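PDB 3X0T: uncharacterized protein from Vibrio parahaemolyticus M0605, which is PirA, a component of a plasmid-encoded toxin of this marine pathogen that probably acts by forming pores. Local coordinates for residues H13-D27 with I94-I108. Numbering follows the deposited sequence.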
loop_
_atom_site.group_PDB
_atom_site.type_symbol
_atom_site.label_atom_id
_atom_site.label_comp_id
_atom_site.label_asym_id
_atom_site.label_seq_id
_atom_site.Cartn_x
_atom_site.Cartn_y
_atom_site.Cartn_z
ATOM N N HIS A 13 -6.446 -7.302 5.201
ATOM C CA HIS A 13 -7.413 -6.334 5.752
ATOM C C HIS A 13 -8.215 -5.780 4.581
ATOM O O HIS A 13 -7.703 -5.507 3.507
ATOM C CB HIS A 13 -6.653 -5.218 6.416
ATOM C CG HIS A 13 -7.375 -4.311 7.342
ATOM N ND1 HIS A 13 -8.461 -3.512 7.044
ATOM C CD2 HIS A 13 -7.072 -4.035 8.643
ATOM C CE1 HIS A 13 -8.820 -2.787 8.089
ATOM N NE2 HIS A 13 -7.955 -3.077 9.064
ATOM N N ASP A 14 -9.524 -5.629 4.812
ATOM C CA ASP A 14 -10.425 -5.023 3.793
ATOM C C ASP A 14 -10.492 -3.525 4.001
ATOM O O ASP A 14 -10.374 -3.048 5.149
ATOM C CB ASP A 14 -11.825 -5.588 3.939
ATOM C CG ASP A 14 -11.900 -7.066 3.607
ATOM O OD1 ASP A 14 -10.992 -7.663 3.062
ATOM O OD2 ASP A 14 -12.941 -7.665 3.979
ATOM N N TRP A 15 -10.642 -2.764 2.945
ATOM C CA TRP A 15 -10.650 -1.297 2.977
ATOM C C TRP A 15 -11.662 -0.748 2.018
ATOM O O TRP A 15 -12.018 -1.362 0.991
ATOM C CB TRP A 15 -9.276 -0.727 2.582
ATOM C CG TRP A 15 -8.169 -1.214 3.501
ATOM C CD1 TRP A 15 -7.266 -2.222 3.205
ATOM C CD2 TRP A 15 -7.789 -0.660 4.771
ATOM N NE1 TRP A 15 -6.367 -2.303 4.241
ATOM C CE2 TRP A 15 -6.643 -1.357 5.193
ATOM C CE3 TRP A 15 -8.328 0.357 5.559
ATOM C CZ2 TRP A 15 -6.039 -1.065 6.447
ATOM C CZ3 TRP A 15 -7.729 0.664 6.766
ATOM C CH2 TRP A 15 -6.590 -0.067 7.168
ATOM N N THR A 16 -12.131 0.445 2.357
ATOM C CA THR A 16 -12.979 1.249 1.455
ATOM C C THR A 16 -12.212 2.484 1.076
ATOM O O THR A 16 -11.348 2.974 1.824
ATOM C CB THR A 16 -14.286 1.615 2.135
ATOM O OG1 THR A 16 -14.084 2.417 3.283
ATOM C CG2 THR A 16 -15.022 0.398 2.552
ATOM N N VAL A 17 -12.508 2.972 -0.136
ATOM C CA VAL A 17 -11.805 4.178 -0.661
ATOM C C VAL A 17 -12.842 5.099 -1.273
ATOM O O VAL A 17 -13.509 4.731 -2.247
ATOM C CB VAL A 17 -10.695 3.805 -1.700
ATOM C CG1 VAL A 17 -9.761 5.025 -1.897
ATOM C CG2 VAL A 17 -9.876 2.594 -1.284
ATOM N N GLU A 18 -12.993 6.298 -0.705
ATOM C CA GLU A 18 -14.076 7.165 -1.197
ATOM C C GLU A 18 -13.814 7.634 -2.629
ATOM O O GLU A 18 -12.674 7.828 -3.101
ATOM C CB GLU A 18 -14.290 8.282 -0.160
ATOM C CG GLU A 18 -14.651 7.832 1.258
ATOM C CD GLU A 18 -15.839 6.862 1.315
ATOM O OE1 GLU A 18 -15.847 5.854 2.073
ATOM O OE2 GLU A 18 -16.845 7.132 0.602
ATOM N N PRO A 19 -14.907 7.817 -3.404
ATOM C CA PRO A 19 -14.767 8.171 -4.815
ATOM C C PRO A 19 -14.333 9.655 -4.953
ATOM O O PRO A 19 -14.280 10.411 -3.968
ATOM C CB PRO A 19 -16.211 7.968 -5.359
ATOM C CG PRO A 19 -17.062 8.246 -4.142
ATOM C CD PRO A 19 -16.323 7.608 -2.988
ATOM N N ASN A 20 -13.968 10.015 -6.192
ATOM C CA ASN A 20 -13.665 11.445 -6.521
ATOM C C ASN A 20 -12.503 11.949 -5.705
ATOM O O ASN A 20 -12.469 13.112 -5.298
ATOM C CB ASN A 20 -14.901 12.332 -6.370
ATOM C CG ASN A 20 -16.060 11.687 -7.169
ATOM O OD1 ASN A 20 -17.046 11.356 -6.556
ATOM N ND2 ASN A 20 -15.873 11.493 -8.444
ATOM N N GLY A 21 -11.485 11.102 -5.495
ATOM C CA GLY A 21 -10.189 11.510 -4.966
ATOM C C GLY A 21 -9.969 10.995 -3.579
ATOM O O GLY A 21 -9.004 11.487 -2.947
ATOM N N GLY A 22 -10.733 10.018 -3.060
ATOM C CA GLY A 22 -10.411 9.516 -1.735
ATOM C C GLY A 22 -9.041 8.843 -1.692
ATOM O O GLY A 22 -8.578 8.248 -2.683
ATOM N N VAL A 23 -8.445 8.945 -0.505
ATOM C CA VAL A 23 -7.145 8.318 -0.248
ATOM C C VAL A 23 -7.284 7.505 1.007
ATOM O O VAL A 23 -7.717 8.047 2.039
ATOM C CB VAL A 23 -6.028 9.412 -0.080
ATOM C CG1 VAL A 23 -4.702 8.718 0.229
ATOM C CG2 VAL A 23 -5.926 10.285 -1.318
ATOM N N THR A 24 -6.966 6.245 0.997
ATOM C CA THR A 24 -7.016 5.410 2.175
ATOM C C THR A 24 -5.609 4.870 2.429
ATOM O O THR A 24 -5.001 4.269 1.565
ATOM C CB THR A 24 -8.001 4.224 2.004
ATOM O OG1 THR A 24 -9.264 4.830 1.821
ATOM C CG2 THR A 24 -7.986 3.316 3.258
ATOM N N GLU A 25 -5.104 5.097 3.655
ATOM C CA GLU A 25 -3.804 4.535 4.091
ATOM C C GLU A 25 -3.975 3.105 4.474
ATOM O O GLU A 25 -4.769 2.788 5.365
ATOM C CB GLU A 25 -3.211 5.184 5.334
ATOM C CG GLU A 25 -2.832 6.558 5.057
ATOM C CD GLU A 25 -2.134 7.184 6.248
ATOM O OE1 GLU A 25 -2.630 7.045 7.407
ATOM O OE2 GLU A 25 -1.261 7.907 6.023
ATOM N N VAL A 26 -3.251 2.190 3.834
ATOM C CA VAL A 26 -3.402 0.758 4.118
ATOM C C VAL A 26 -2.194 0.148 4.811
ATOM O O VAL A 26 -2.267 -0.947 5.321
ATOM C CB VAL A 26 -3.801 -0.041 2.875
ATOM C CG1 VAL A 26 -5.114 0.521 2.300
ATOM C CG2 VAL A 26 -2.700 -0.057 1.823
ATOM N N ASP A 27 -1.051 0.884 4.858
ATOM C CA ASP A 27 0.072 0.468 5.650
ATOM C C ASP A 27 0.875 1.719 5.947
ATOM O O ASP A 27 0.810 2.678 5.153
ATOM C CB ASP A 27 0.971 -0.552 4.957
ATOM C CG ASP A 27 1.823 -1.430 5.843
ATOM O OD1 ASP A 27 1.776 -1.221 7.072
ATOM O OD2 ASP A 27 2.548 -2.285 5.299
ATOM N N ILE A 94 1.691 3.045 2.330
ATOM C CA ILE A 94 1.015 2.602 1.132
ATOM C C ILE A 94 -0.372 3.204 1.172
ATOM O O ILE A 94 -1.085 3.050 2.191
ATOM C CB ILE A 94 0.970 1.045 1.011
ATOM C CG1 ILE A 94 2.383 0.474 0.965
ATOM C CG2 ILE A 94 0.172 0.656 -0.202
ATOM C CD1 ILE A 94 2.458 -1.017 1.025
ATOM N N VAL A 95 -0.774 3.849 0.094
ATOM C CA VAL A 95 -2.112 4.402 -0.010
ATOM C C VAL A 95 -2.824 3.795 -1.229
ATOM O O VAL A 95 -2.183 3.429 -2.205
ATOM C CB VAL A 95 -2.116 5.952 -0.107
ATOM C CG1 VAL A 95 -1.635 6.580 1.177
ATOM C CG2 VAL A 95 -1.364 6.458 -1.300
ATOM N N VAL A 96 -4.130 3.765 -1.140
ATOM C CA VAL A 96 -4.982 3.439 -2.266
ATOM C C VAL A 96 -5.814 4.682 -2.555
ATOM O O VAL A 96 -6.376 5.292 -1.624
ATOM C CB VAL A 96 -5.884 2.188 -1.975
ATOM C CG1 VAL A 96 -6.690 1.849 -3.214
ATOM C CG2 VAL A 96 -5.025 1.004 -1.569
ATOM N N ILE A 97 -5.823 5.086 -3.831
ATOM C CA ILE A 97 -6.441 6.335 -4.263
ATOM C C ILE A 97 -7.532 5.958 -5.291
ATOM O O ILE A 97 -7.339 5.169 -6.204
ATOM C CB ILE A 97 -5.380 7.245 -4.944
ATOM C CG1 ILE A 97 -4.215 7.483 -3.981
ATOM C CG2 ILE A 97 -6.032 8.563 -5.357
ATOM C CD1 ILE A 97 -3.035 8.191 -4.625
ATOM N N ASN A 98 -8.696 6.585 -5.058
ATOM C CA ASN A 98 -9.854 6.333 -5.927
ATOM C C ASN A 98 -10.207 7.625 -6.617
ATOM O O ASN A 98 -10.787 8.519 -6.010
ATOM C CB ASN A 98 -11.042 5.825 -5.095
ATOM C CG ASN A 98 -12.240 5.500 -5.945
ATOM O OD1 ASN A 98 -12.169 5.575 -7.156
ATOM N ND2 ASN A 98 -13.319 5.086 -5.289
ATOM N N ASN A 99 -9.818 7.733 -7.876
ATOM C CA ASN A 99 -10.098 8.948 -8.674
ATOM C C ASN A 99 -11.380 8.797 -9.462
ATOM O O ASN A 99 -11.732 9.728 -10.220
ATOM C CB ASN A 99 -8.962 9.183 -9.660
ATOM C CG ASN A 99 -7.665 9.442 -8.911
ATOM O OD1 ASN A 99 -6.643 8.716 -9.069
ATOM N ND2 ASN A 99 -7.697 10.446 -8.092
ATOM N N GLY A 100 -12.097 7.699 -9.366
ATOM C CA GLY A 100 -13.279 7.489 -10.143
ATOM C C GLY A 100 -14.525 7.836 -9.395
ATOM O O GLY A 100 -14.568 8.184 -8.205
ATOM N N ALA A 101 -15.652 7.618 -10.120
ATOM C CA ALA A 101 -16.926 7.961 -9.509
ATOM C C ALA A 101 -17.528 6.839 -8.661
ATOM O O ALA A 101 -18.446 7.137 -7.866
ATOM C CB ALA A 101 -18.018 8.304 -10.560
ATOM N N SER A 102 -17.105 5.584 -8.876
ATOM C CA SER A 102 -17.641 4.463 -8.097
ATOM C C SER A 102 -16.894 4.374 -6.756
ATOM O O SER A 102 -15.699 4.593 -6.684
ATOM C CB SER A 102 -17.408 3.114 -8.794
ATOM O OG SER A 102 -18.109 3.066 -10.032
ATOM N N ARG A 103 -17.641 4.091 -5.692
ATOM C CA ARG A 103 -17.004 3.773 -4.414
ATOM C C ARG A 103 -15.975 2.682 -4.554
ATOM O O ARG A 103 -16.115 1.790 -5.361
ATOM C CB ARG A 103 -18.035 3.389 -3.349
ATOM C CG ARG A 103 -19.088 4.438 -3.002
ATOM C CD ARG A 103 -19.996 3.983 -1.851
ATOM N NE ARG A 103 -21.140 4.875 -1.582
ATOM C CZ ARG A 103 -21.142 6.185 -1.281
ATOM N NH1 ARG A 103 -19.971 6.874 -1.222
ATOM N NH2 ARG A 103 -22.337 6.785 -1.061
ATOM N N GLY A 104 -14.877 2.801 -3.801
ATOM C CA GLY A 104 -13.739 1.870 -3.966
ATOM C C GLY A 104 -13.732 0.877 -2.812
ATOM O O GLY A 104 -14.000 1.172 -1.662
ATOM N N PHE A 105 -13.347 -0.342 -3.206
ATOM C CA PHE A 105 -13.249 -1.432 -2.181
ATOM C C PHE A 105 -12.052 -2.252 -2.566
ATOM O O PHE A 105 -11.823 -2.603 -3.735
ATOM C CB PHE A 105 -14.508 -2.345 -2.183
ATOM C CG PHE A 105 -15.757 -1.608 -1.813
ATOM C CD1 PHE A 105 -16.518 -0.972 -2.827
ATOM C CD2 PHE A 105 -16.135 -1.521 -0.468
ATOM C CE1 PHE A 105 -17.709 -0.278 -2.454
ATOM C CE2 PHE A 105 -17.309 -0.770 -0.172
ATOM C CZ PHE A 105 -18.055 -0.173 -1.153
ATOM N N CYS A 106 -11.257 -2.684 -1.581
ATOM C CA CYS A 106 -10.161 -3.590 -1.862
ATOM C C CYS A 106 -9.847 -4.380 -0.597
ATOM O O CYS A 106 -10.230 -4.061 0.520
ATOM C CB CYS A 106 -8.925 -2.840 -2.336
ATOM S SG CYS A 106 -8.163 -1.714 -1.187
ATOM N N THR A 107 -9.104 -5.488 -0.850
ATOM C CA THR A 107 -8.465 -6.246 0.250
ATOM C C THR A 107 -6.929 -6.149 -0.019
ATOM O O THR A 107 -6.457 -6.317 -1.148
ATOM C CB THR A 107 -8.938 -7.702 0.234
ATOM O OG1 THR A 107 -10.363 -7.720 0.451
ATOM C CG2 THR A 107 -8.213 -8.486 1.348
ATOM N N ILE A 108 -6.210 -5.894 1.081
ATOM C CA ILE A 108 -4.750 -5.839 1.028
ATOM C C ILE A 108 -4.246 -7.122 1.779
ATOM O O ILE A 108 -4.714 -7.393 2.870
ATOM C CB ILE A 108 -4.256 -4.536 1.692
ATOM C CG1 ILE A 108 -4.791 -3.316 0.953
ATOM C CG2 ILE A 108 -2.695 -4.544 1.683
ATOM C CD1 ILE A 108 -4.242 -3.084 -0.403
HETATM O O HOH W 1 -19.379 9.615 -7.202
HETATM O O HOH W 2 -13.308 12.235 -10.308
#
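The indole of W15 meets I108 through CD1, 3.5 Å from I108 CG1, and lies between two further groups: V26 CG1 sits 3.5 Å above one face, toward the rim, and the H13 imidazole covers the opposite face. W15 NE1 is hydrogen-bonded to the hydroxyl of Y110. H13 ND1 donates in its ring plane to D14 O, which fixes the imidazole's rotation. The flat amide of N98 works at the other end: with CG anti to the backbone N (chi1 -178°), ND2 reaches V17 O (3.1 Å) and S102 O (2.8 Å), both nearly in the amide plane, while OD1 accepts from G100 N in an Asx turn. V17 O also takes G104 N, at 2.8 Å. Between these ends V17 CG2 packs on V96 CG1 (3.8 Å), and T24 OG1 donates to T16 O (2.8 Å), tying the two layers together. Strands 13-17 and 104-108 pair antiparallel in one sheet, 22-27 and 94-98 in the other, with a classic bulge where V26 and D27 face I94. Two loops, 18-21 and 99-103, thus cross between the sheets at one end of the jelly-roll sandwich, where the buried N98 amide, with both polar atoms bonded, binds the loops together as apolar side chains fill the interior.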